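Local coordinates for 450aa long hypothetical fmu protein (Pyrococcus horikoshii, PDB 2YXL) that probably acts as an S-adenosylmethionine-dependent RNA cytosine-5-methyltransferase of the RsmB/NOP family and binds the methyl-donor analogue sinefungin, at residues 192-197 with 277-282; 264-269 with 334-339; 386-391 with 439-444. All coordinates share one frame; numbering follows the deposited sequence.

Interaction 1. Residues 192-197 with 277-282; sequences NTLKAN and LAELMK
Glu-279 reaches from the last turn of helix 272-280 into the turn formed by Asn-192, Thr-193 and Leu-194. Its CG stands anti to its own carbonyl carbon (chi1 -69°) and the chain runs extended beyond CG, which carries the carboxylate away from the helix. CB passes Thr-193 OG1 at 3.8 Å, and CG, one step further, still has that hydroxyl oxygen at 4.0 Å. CD faces Thr-193 N. At the tip the two oxygens part company. OE1 takes two hydrogen bonds from the same residue: Thr-193 OG1 lies 2.5 Å from Glu-279 OE1, on the anti lone pair that faces away from the other oxygen, and Thr-193 N donates to the same OE1 at 2.7 Å, coming from above the carboxylate plane, 56° out of it. Thr-193 holds its hydroxyl between its backbone N and carbonyl carbon (chi1 55°), the rotamer that lets N and OG1 converge on one acceptor. OE2 rests 3.5 Å from Asn-192 CA and forms a salt bridge with Arg-190 on the preceding strand 186-191, which would probably help to balance the charge of this buried acid. The contact joins two parts of the chain: the 192-197 loop belongs to the ferredoxin-like region, following a strand of its antiparallel sheet, while helix 272-280 is the first helix after the sinefungin-binding loop of the Rossmann-like methyltransferase region. Beside the carboxylate, Leu-194 lays CD1 on the helix backbone, 3.9 Å from Ala-278 O and 4.0 Å from Glu-279 CA. There the helix ends in a Schellman motif, with Lys-282 at positive phi and its N bonded back to Glu-279 O at 3.0 Å.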
loop_
_atom_site.group_PDB
_atom_site.type_symbol
_atom_site.label_atom_id
_atom_site.label_comp_id
_atom_site.label_asym_id
_atom_site.label_seq_id
_atom_site.Cartn_x
_atom_site.Cartn_y
_atom_site.Cartn_z
ATOM N N ASN A 192 12.655 -11.140 10.706
ATOM C CA ASN A 192 12.214 -12.505 10.977
ATOM C C ASN A 192 13.009 -13.119 12.129
ATOM O O ASN A 192 14.118 -13.626 11.931
ATOM C CB ASN A 192 12.332 -13.354 9.700
ATOM C CG ASN A 192 11.824 -14.784 9.877
ATOM O OD1 ASN A 192 12.143 -15.660 9.075
ATOM N ND2 ASN A 192 11.031 -15.021 10.914
ATOM N N THR A 193 12.427 -13.069 13.328
ATOM C CA THR A 193 13.072 -13.565 14.551
ATOM C C THR A 193 13.365 -15.062 14.495
ATOM O O THR A 193 14.233 -15.563 15.208
ATOM C CB THR A 193 12.224 -13.279 15.807
ATOM O OG1 THR A 193 10.905 -13.816 15.632
ATOM C CG2 THR A 193 12.138 -11.783 16.069
ATOM N N LEU A 194 12.635 -15.758 13.631
ATOM C CA LEU A 194 12.784 -17.192 13.438
ATOM C C LEU A 194 14.097 -17.539 12.729
ATOM O O LEU A 194 14.547 -18.685 12.772
ATOM C CB LEU A 194 11.593 -17.709 12.630
ATOM C CG LEU A 194 10.972 -19.059 12.973
ATOM C CD1 LEU A 194 9.472 -19.001 12.722
ATOM C CD2 LEU A 194 11.619 -20.184 12.175
ATOM N N LYS A 195 14.713 -16.543 12.092
ATOM C CA LYS A 195 15.897 -16.770 11.261
ATOM C C LYS A 195 17.030 -15.757 11.501
ATOM O O LYS A 195 18.163 -15.979 11.072
ATOM C CB LYS A 195 15.490 -16.794 9.781
ATOM C CG LYS A 195 16.444 -17.557 8.868
ATOM C CD LYS A 195 15.798 -17.866 7.527
ATOM C CE LYS A 195 15.181 -19.256 7.494
ATOM N NZ LYS A 195 16.209 -20.313 7.290
ATOM N N ALA A 196 16.721 -14.658 12.188
ATOM C CA ALA A 196 17.700 -13.601 12.472
ATOM C C ALA A 196 17.295 -12.779 13.695
ATOM O O ALA A 196 16.141 -12.832 14.124
ATOM C CB ALA A 196 17.860 -12.690 11.259
ATOM N N ASN A 197 18.240 -12.025 14.255
ATOM C CA ASN A 197 17.912 -11.050 15.297
ATOM C C ASN A 197 18.126 -9.610 14.823
ATOM O O ASN A 197 18.860 -9.369 13.861
ATOM C CB ASN A 197 18.667 -11.335 16.602
ATOM C CG ASN A 197 20.061 -10.752 16.612
ATOM O OD1 ASN A 197 20.997 -11.340 16.071
ATOM N ND2 ASN A 197 20.212 -9.594 17.247
ATOM N N LEU A 277 2.560 -14.363 12.423
ATOM C CA LEU A 277 1.854 -15.251 13.351
ATOM C C LEU A 277 2.691 -16.490 13.659
ATOM O O LEU A 277 2.742 -16.943 14.804
ATOM C CB LEU A 277 0.489 -15.665 12.789
ATOM C CG LEU A 277 -0.623 -14.629 12.575
ATOM C CD1 LEU A 277 -1.707 -15.208 11.677
ATOM C CD2 LEU A 277 -1.227 -14.141 13.887
ATOM N N ALA A 278 3.355 -17.019 12.631
ATOM C CA ALA A 278 4.240 -18.177 12.767
ATOM C C ALA A 278 5.455 -17.908 13.665
ATOM O O ALA A 278 5.907 -18.804 14.384
ATOM C CB ALA A 278 4.685 -18.660 11.402
ATOM N N GLU A 279 5.977 -16.681 13.617
ATOM C CA GLU A 279 7.078 -16.256 14.486
ATOM C C GLU A 279 6.655 -16.280 15.949
ATOM O O GLU A 279 7.388 -16.770 16.806
ATOM C CB GLU A 279 7.547 -14.842 14.137
ATOM C CG GLU A 279 8.258 -14.700 12.805
ATOM C CD GLU A 279 8.944 -13.350 12.653
ATOM O OE1 GLU A 279 9.708 -12.950 13.562
ATOM O OE2 GLU A 279 8.731 -12.692 11.616
ATOM N N LEU A 280 5.467 -15.744 16.216
ATOM C CA LEU A 280 4.911 -15.685 17.567
ATOM C C LEU A 280 4.559 -17.064 18.120
ATOM O O LEU A 280 4.594 -17.282 19.330
ATOM C CB LEU A 280 3.682 -14.776 17.594
ATOM C CG LEU A 280 3.942 -13.290 17.340
ATOM C CD1 LEU A 280 2.650 -12.583 16.984
ATOM C CD2 LEU A 280 4.614 -12.639 18.553
ATOM N N MET A 281 4.219 -17.985 17.221
ATOM C CA MET A 281 3.939 -19.373 17.585
ATOM C C MET A 281 5.228 -20.187 17.599
ATOM O O MET A 281 5.205 -21.396 17.845
ATOM C CB MET A 281 2.931 -19.986 16.609
ATOM C CG MET A 281 1.547 -19.361 16.674
ATOM S SD MET A 281 0.605 -19.529 15.145
ATOM C CE MET A 281 0.121 -21.257 15.212
ATOM N N LYS A 282 6.344 -19.507 17.328
ATOM C CA LYS A 282 7.689 -20.099 17.313
ATOM C C LYS A 282 7.772 -21.372 16.463
ATOM O O LYS A 282 8.336 -22.386 16.884
ATOM C CB LYS A 282 8.213 -20.331 18.742
ATOM C CG LYS A 282 8.238 -19.070 19.609
ATOM C CD LYS A 282 9.077 -19.254 20.867
ATOM C CE LYS A 282 10.509 -18.782 20.648
ATOM N NZ LYS A 282 11.343 -18.970 21.869
#

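Interaction 2. Residues 264-269 with 334-339; sequences VDLAAA and VLLDAP. With SFG (sinefungin), chain B.
The adenine of sinefungin meets both segments on the same side of its plane: Pro-339 CG stands over the rim at C8, 3.4 Å from that ligand atom, and Leu-266 O lies beyond the C2 rim. At the ribose, Ala-267 CB approaches O4' to 3.4 Å. The carboxylate of Asp-337 grips the alpha-amino group (N); its CG is anti to the backbone N (chi1 -176°), and OD2, also salt-bridged to Lys-273, accepts from ligand N at 2.7 Å. Ligand N also donates to Ala-267 O at 2.9 Å, bridging the two segments. Behind the ligand the strands are laced together by hydrogen bonds from Leu-335 N to Val-264 O (2.7 Å) and Leu-266 N to Leu-335 O (3.0 Å), both nearly straight. Val-264 and Val-334 lie side by side on one face, Val-264 CB 3.8 Å from Val-334 CG2; Asp-265 and Leu-335 do so on the other. Class I methyltransferase sheets bind the cofactor at this C-terminal side of their parallel strands. Strand 262-265 runs between strands 286-290 and 331-337, with 383-389 beyond the latter; helix 272-280 covers Asp-265 and Leu-335, and helix 361-376 packs on Leu-266 and Leu-336.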
loop_
_atom_site.group_PDB
_atom_site.type_symbol
_atom_site.label_atom_id
_atom_site.label_comp_id
_atom_site.label_asym_id
_atom_site.label_seq_id
_atom_site.Cartn_x
_atom_site.Cartn_y
_atom_site.Cartn_z
ATOM N N VAL A 264 -6.144 -19.415 12.200
ATOM C CA VAL A 264 -6.618 -19.158 10.841
ATOM C C VAL A 264 -6.331 -17.713 10.428
ATOM O O VAL A 264 -6.629 -16.776 11.169
ATOM C CB VAL A 264 -8.131 -19.462 10.697
ATOM C CG1 VAL A 264 -8.641 -19.050 9.321
ATOM C CG2 VAL A 264 -8.406 -20.938 10.942
ATOM N N ASP A 265 -5.724 -17.553 9.253
ATOM C CA ASP A 265 -5.575 -16.248 8.613
ATOM C C ASP A 265 -6.511 -16.246 7.411
ATOM O O ASP A 265 -6.200 -16.822 6.366
ATOM C CB ASP A 265 -4.122 -16.013 8.184
ATOM C CG ASP A 265 -3.832 -14.554 7.825
ATOM O OD1 ASP A 265 -4.715 -13.861 7.268
ATOM O OD2 ASP A 265 -2.700 -14.101 8.093
ATOM N N LEU A 266 -7.661 -15.600 7.574
ATOM C CA LEU A 266 -8.782 -15.748 6.640
ATOM C C LEU A 266 -8.571 -15.037 5.299
ATOM O O LEU A 266 -9.118 -15.457 4.280
ATOM C CB LEU A 266 -10.082 -15.298 7.312
ATOM C CG LEU A 266 -11.393 -15.999 6.950
ATOM C CD1 LEU A 266 -11.282 -17.528 6.982
ATOM C CD2 LEU A 266 -12.496 -15.527 7.879
ATOM N N ALA A 267 -7.782 -13.966 5.311
ATOM C CA ALA A 267 -7.315 -13.306 4.089
ATOM C C ALA A 267 -5.821 -13.037 4.267
ATOM O O ALA A 267 -5.426 -12.067 4.919
ATOM C CB ALA A 267 -8.085 -12.020 3.843
ATOM N N ALA A 268 -5.001 -13.906 3.679
ATOM C CA ALA A 268 -3.606 -14.074 4.102
ATOM C C ALA A 268 -2.522 -13.501 3.189
ATOM O O ALA A 268 -1.535 -12.956 3.681
ATOM C CB ALA A 268 -3.326 -15.546 4.388
ATOM N N ALA A 269 -2.697 -13.643 1.876
ATOM C CA ALA A 269 -1.667 -13.254 0.906
ATOM C C ALA A 269 -1.484 -11.731 0.813
ATOM O O ALA A 269 -2.457 -10.987 0.950
ATOM C CB ALA A 269 -1.979 -13.848 -0.459
ATOM N N VAL A 334 -8.511 -16.591 15.194
ATOM C CA VAL A 334 -8.533 -16.254 13.777
ATOM C C VAL A 334 -8.202 -14.780 13.558
ATOM O O VAL A 334 -8.668 -13.905 14.293
ATOM C CB VAL A 334 -9.893 -16.628 13.102
ATOM C CG1 VAL A 334 -11.061 -15.995 13.834
ATOM C CG2 VAL A 334 -9.913 -16.239 11.622
ATOM N N LEU A 335 -7.377 -14.526 12.548
ATOM C CA LEU A 335 -7.104 -13.177 12.092
ATOM C C LEU A 335 -7.858 -12.922 10.796
ATOM O O LEU A 335 -7.715 -13.668 9.822
ATOM C CB LEU A 335 -5.599 -12.968 11.884
ATOM C CG LEU A 335 -5.146 -11.709 11.133
ATOM C CD1 LEU A 335 -5.357 -10.451 11.964
ATOM C CD2 LEU A 335 -3.695 -11.839 10.704
ATOM N N LEU A 336 -8.677 -11.877 10.801
ATOM C CA LEU A 336 -9.295 -11.396 9.578
ATOM C C LEU A 336 -8.734 -10.020 9.230
ATOM O O LEU A 336 -9.263 -8.984 9.649
ATOM C CB LEU A 336 -10.830 -11.387 9.681
ATOM C CG LEU A 336 -11.663 -10.898 8.483
ATOM C CD1 LEU A 336 -11.226 -11.524 7.157
ATOM C CD2 LEU A 336 -13.146 -11.144 8.723
ATOM N N ASP A 337 -7.635 -10.027 8.482
ATOM C CA ASP A 337 -7.093 -8.807 7.914
ATOM C C ASP A 337 -7.828 -8.602 6.599
ATOM O O ASP A 337 -7.350 -8.983 5.527
ATOM C CB ASP A 337 -5.578 -8.911 7.719
ATOM C CG ASP A 337 -4.966 -7.620 7.205
ATOM O OD1 ASP A 337 -5.373 -6.529 7.665
ATOM O OD2 ASP A 337 -4.067 -7.695 6.340
ATOM N N ALA A 338 -9.008 -7.999 6.714
ATOM C CA ALA A 338 -10.014 -8.001 5.657
ATOM C C ALA A 338 -9.599 -7.226 4.419
ATOM O O ALA A 338 -8.958 -6.182 4.530
ATOM C CB ALA A 338 -11.333 -7.462 6.197
ATOM N N PRO A 339 -9.964 -7.738 3.227
ATOM C CA PRO A 339 -9.831 -6.929 2.023
ATOM C C PRO A 339 -10.613 -5.641 2.225
ATOM O O PRO A 339 -11.724 -5.672 2.762
ATOM C CB PRO A 339 -10.484 -7.796 0.935
ATOM C CG PRO A 339 -11.282 -8.819 1.672
ATOM C CD PRO A 339 -10.520 -9.069 2.926
HETATM N N SFG B . -3.269 -10.137 5.471
HETATM C CA SFG B . -2.452 -9.919 4.264
HETATM C C SFG B . -0.998 -9.589 4.661
HETATM O O SFG B . -0.107 -9.817 3.816
HETATM O OXT SFG B . -0.803 -9.127 5.806
HETATM C CB SFG B . -3.069 -8.805 3.396
HETATM C CG SFG B . -4.447 -9.224 2.850
HETATM C CD SFG B . -5.062 -8.178 1.907
HETATM N NE SFG B . -5.306 -6.943 2.665
HETATM C "C5'" SFG B . -6.418 -8.636 1.325
HETATM C "C4'" SFG B . -6.394 -10.035 0.658
HETATM O "O4'" SFG B . -7.735 -10.562 0.788
HETATM C "C3'" SFG B . -6.107 -10.011 -0.854
HETATM O "O3'" SFG B . -4.942 -10.804 -1.116
HETATM C "C2'" SFG B . -7.352 -10.647 -1.490
HETATM O "O2'" SFG B . -6.997 -11.526 -2.565
HETATM C "C1'" SFG B . -7.908 -11.459 -0.326
HETATM N N9 SFG B . -9.358 -11.796 -0.432
HETATM C C8 SFG B . -10.344 -10.975 -0.799
HETATM N N7 SFG B . -11.508 -11.625 -0.762
HETATM C C5 SFG B . -11.263 -12.871 -0.369
HETATM C C6 SFG B . -12.064 -13.990 -0.151
HETATM N N6 SFG B . -13.381 -13.933 -0.342
HETATM N N1 SFG B . -11.488 -15.134 0.258
HETATM C C2 SFG B . -10.177 -15.204 0.453
HETATM N N3 SFG B . -9.387 -14.155 0.252
HETATM C C4 SFG B . -9.898 -12.981 -0.155
#

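Interaction 3. Residues 386-391 with 439-444; sequences LYTTCS and IGFFYA
Phe-441 lays its ring under the backbone of the facing strand, with Thr-389 O 3.5 Å above the ring plane and over its centre. Around that ring, CE1 comes within 3.6 Å of Thr-388 CB and CD2 within 3.8 Å of Cys-390 CB, both obliquely. Its CD1 in turn stands over one face of the Tyr-443 ring, offset toward the rim. Helix 246-255 meets both rings from outside the two strands, through Ala-247 and Ser-248 for Phe-441 and Val-250 for Tyr-443. An alanine in place of Phe-441 would probably open a gap beside Thr-388 and Cys-390 and leave Thr-389 O without the ring beneath it. The pairing is the antiparallel hallmark of class I methyltransferases, in which the last strand, here 441-447, runs against the otherwise parallel 383-389. Tyr-387 and Ala-444 exchange two bonds, Tyr-387 N to Ala-444 O at 2.8 Å and Ala-444 N to Tyr-387 O at 2.9 Å. Further along, Phe-442 N donates to Thr-389 O at 3.0 Å, while the return bond from Thr-389 N is weak. On the face opposite Thr-388 and Tyr-443, Tyr-387 and Phe-442 both hold CG anti to the backbone N (chi1 175° and -180°), which brings Tyr-387 CD2 and Phe-442 CE2 edge to edge at 4.1 Å, beside Ile-401 of helix 398-407. Cys-390, the predicted nucleophile, follows the paired residues, its CB 4.0 Å from Ile-439 CD1. An ST turn follows at Thr-389, whose OG1 accepts from Ser-391 N and is also hydrogen-bonded to Asn-397; the Thr-388 hydroxyl hydrogen-bonds to Asp-337.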
loop_
_atom_site.group_PDB
_atom_site.type_symbol
_atom_site.label_atom_id
_atom_site.label_comp_id
_atom_site.label_asym_id
_atom_site.label_seq_id
_atom_site.Cartn_x
_atom_site.Cartn_y
_atom_site.Cartn_z
ATOM N N LEU A 386 -9.554 -11.379 15.720
ATOM C CA LEU A 386 -9.103 -10.017 15.451
ATOM C C LEU A 386 -9.494 -9.594 14.047
ATOM O O LEU A 386 -9.183 -10.274 13.067
ATOM C CB LEU A 386 -7.594 -9.846 15.667
ATOM C CG LEU A 386 -7.007 -8.473 15.292
ATOM C CD1 LEU A 386 -7.473 -7.347 16.219
ATOM C CD2 LEU A 386 -5.490 -8.529 15.245
ATOM N N TYR A 387 -10.193 -8.468 13.974
ATOM C CA TYR A 387 -10.578 -7.877 12.711
ATOM C C TYR A 387 -9.735 -6.626 12.482
ATOM O O TYR A 387 -9.666 -5.744 13.344
ATOM C CB TYR A 387 -12.073 -7.546 12.730
ATOM C CG TYR A 387 -12.588 -6.821 11.508
ATOM C CD1 TYR A 387 -12.956 -7.523 10.356
ATOM C CD2 TYR A 387 -12.736 -5.436 11.512
ATOM C CE1 TYR A 387 -13.451 -6.858 9.233
ATOM C CE2 TYR A 387 -13.227 -4.762 10.393
ATOM C CZ TYR A 387 -13.582 -5.479 9.261
ATOM O OH TYR A 387 -14.057 -4.808 8.159
ATOM N N THR A 388 -9.073 -6.569 11.332
ATOM C CA THR A 388 -8.292 -5.395 10.957
ATOM C C THR A 388 -8.533 -5.025 9.508
ATOM O O THR A 388 -8.765 -5.894 8.667
ATOM C CB THR A 388 -6.757 -5.589 11.146
ATOM O OG1 THR A 388 -6.295 -6.679 10.339
ATOM C CG2 THR A 388 -6.394 -5.832 12.597
ATOM N N THR A 389 -8.500 -3.722 9.243
ATOM C CA THR A 389 -8.395 -3.186 7.893
ATOM C C THR A 389 -7.315 -2.106 7.890
ATOM O O THR A 389 -6.940 -1.583 8.946
ATOM C CB THR A 389 -9.715 -2.539 7.402
ATOM O OG1 THR A 389 -9.907 -1.279 8.059
ATOM C CG2 THR A 389 -10.922 -3.451 7.655
ATOM N N CYS A 390 -6.810 -1.780 6.705
ATOM C CA CYS A 390 -5.980 -0.594 6.550
ATOM C C CYS A 390 -6.808 0.502 5.882
ATOM O O CYS A 390 -6.370 1.156 4.939
ATOM C CB CYS A 390 -4.696 -0.906 5.782
ATOM S SG CYS A 390 -4.964 -1.819 4.270
ATOM N N SER A 391 -8.023 0.676 6.395
ATOM C CA SER A 391 -8.950 1.695 5.924
ATOM C C SER A 391 -9.268 2.655 7.064
ATOM O O SER A 391 -9.240 2.270 8.232
ATOM C CB SER A 391 -10.234 1.045 5.408
ATOM O OG SER A 391 -11.242 2.016 5.178
ATOM N N ILE A 439 0.763 3.640 8.532
ATOM C CA ILE A 439 -0.486 3.688 7.757
ATOM C C ILE A 439 -1.728 3.781 8.652
ATOM O O ILE A 439 -1.699 3.362 9.809
ATOM C CB ILE A 439 -0.632 2.461 6.824
ATOM C CG1 ILE A 439 -0.457 1.152 7.615
ATOM C CG2 ILE A 439 0.351 2.565 5.652
ATOM C CD1 ILE A 439 -0.894 -0.102 6.874
ATOM N N GLY A 440 -2.808 4.344 8.111
ATOM C CA GLY A 440 -4.114 4.326 8.777
ATOM C C GLY A 440 -4.569 2.888 8.960
ATOM O O GLY A 440 -4.544 2.100 8.016
ATOM N N PHE A 441 -4.974 2.540 10.174
ATOM C CA PHE A 441 -5.267 1.148 10.502
ATOM C C PHE A 441 -6.372 1.037 11.547
ATOM O O PHE A 441 -6.620 1.979 12.304
ATOM C CB PHE A 441 -3.998 0.469 11.015
ATOM C CG PHE A 441 -3.831 -0.952 10.558
ATOM C CD1 PHE A 441 -4.148 -2.009 11.403
ATOM C CD2 PHE A 441 -3.337 -1.233 9.290
ATOM C CE1 PHE A 441 -3.981 -3.327 10.993
ATOM C CE2 PHE A 441 -3.165 -2.549 8.865
ATOM C CZ PHE A 441 -3.491 -3.600 9.721
ATOM N N PHE A 442 -7.032 -0.120 11.578
ATOM C CA PHE A 442 -8.111 -0.371 12.523
ATOM C C PHE A 442 -7.980 -1.754 13.138
ATOM O O PHE A 442 -7.630 -2.713 12.451
ATOM C CB PHE A 442 -9.466 -0.219 11.834
ATOM C CG PHE A 442 -10.642 -0.452 12.744
ATOM C CD1 PHE A 442 -11.031 0.520 13.665
ATOM C CD2 PHE A 442 -11.365 -1.639 12.675
ATOM C CE1 PHE A 442 -12.113 0.313 14.499
ATOM C CE2 PHE A 442 -12.454 -1.856 13.508
ATOM C CZ PHE A 442 -12.827 -0.878 14.424
ATOM N N TYR A 443 -8.262 -1.837 14.437
ATOM C CA TYR A 443 -8.157 -3.078 15.202
ATOM C C TYR A 443 -9.435 -3.327 15.996
ATOM O O TYR A 443 -9.946 -2.421 16.668
ATOM C CB TYR A 443 -6.981 -3.013 16.190
ATOM C CG TYR A 443 -5.654 -2.592 15.603
ATOM C CD1 TYR A 443 -5.379 -1.249 15.350
ATOM C CD2 TYR A 443 -4.659 -3.534 15.332
ATOM C CE1 TYR A 443 -4.166 -0.854 14.822
ATOM C CE2 TYR A 443 -3.435 -3.149 14.805
ATOM C CZ TYR A 443 -3.196 -1.805 14.554
ATOM O OH TYR A 443 -1.997 -1.400 14.027
ATOM N N ALA A 444 -9.942 -4.556 15.931
ATOM C CA ALA A 444 -11.062 -4.976 16.767
ATOM C C ALA A 444 -10.837 -6.396 17.258
ATOM O O ALA A 444 -10.871 -7.344 16.470
ATOM C CB ALA A 444 -12.364 -4.876 16.008
#

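From the N terminus, the 192-197 loop comes first, and interaction 1 closes the chain back on it from helix 272-280, tying the ferredoxin-like region to the methyltransferase region. Before that closure, segment 264-269 has already passed; it waits for 334-339, so interactions 1 and 2 cross. They also touch, Leu-277 packing on Asp-265 and Leu-335. Interaction 3 opens only after interaction 2 has closed; it closes a loop of 47 residues between 386-391 and 439-444, joining strand 383-389 to the final strand. Interactions 2 and 3 share one sheet: strands 331-337 and 383-389 are neighbours, with a probable Leu-336 N to Leu-386 O bond, placing the sinefungin pocket beside the predicted nucleophile.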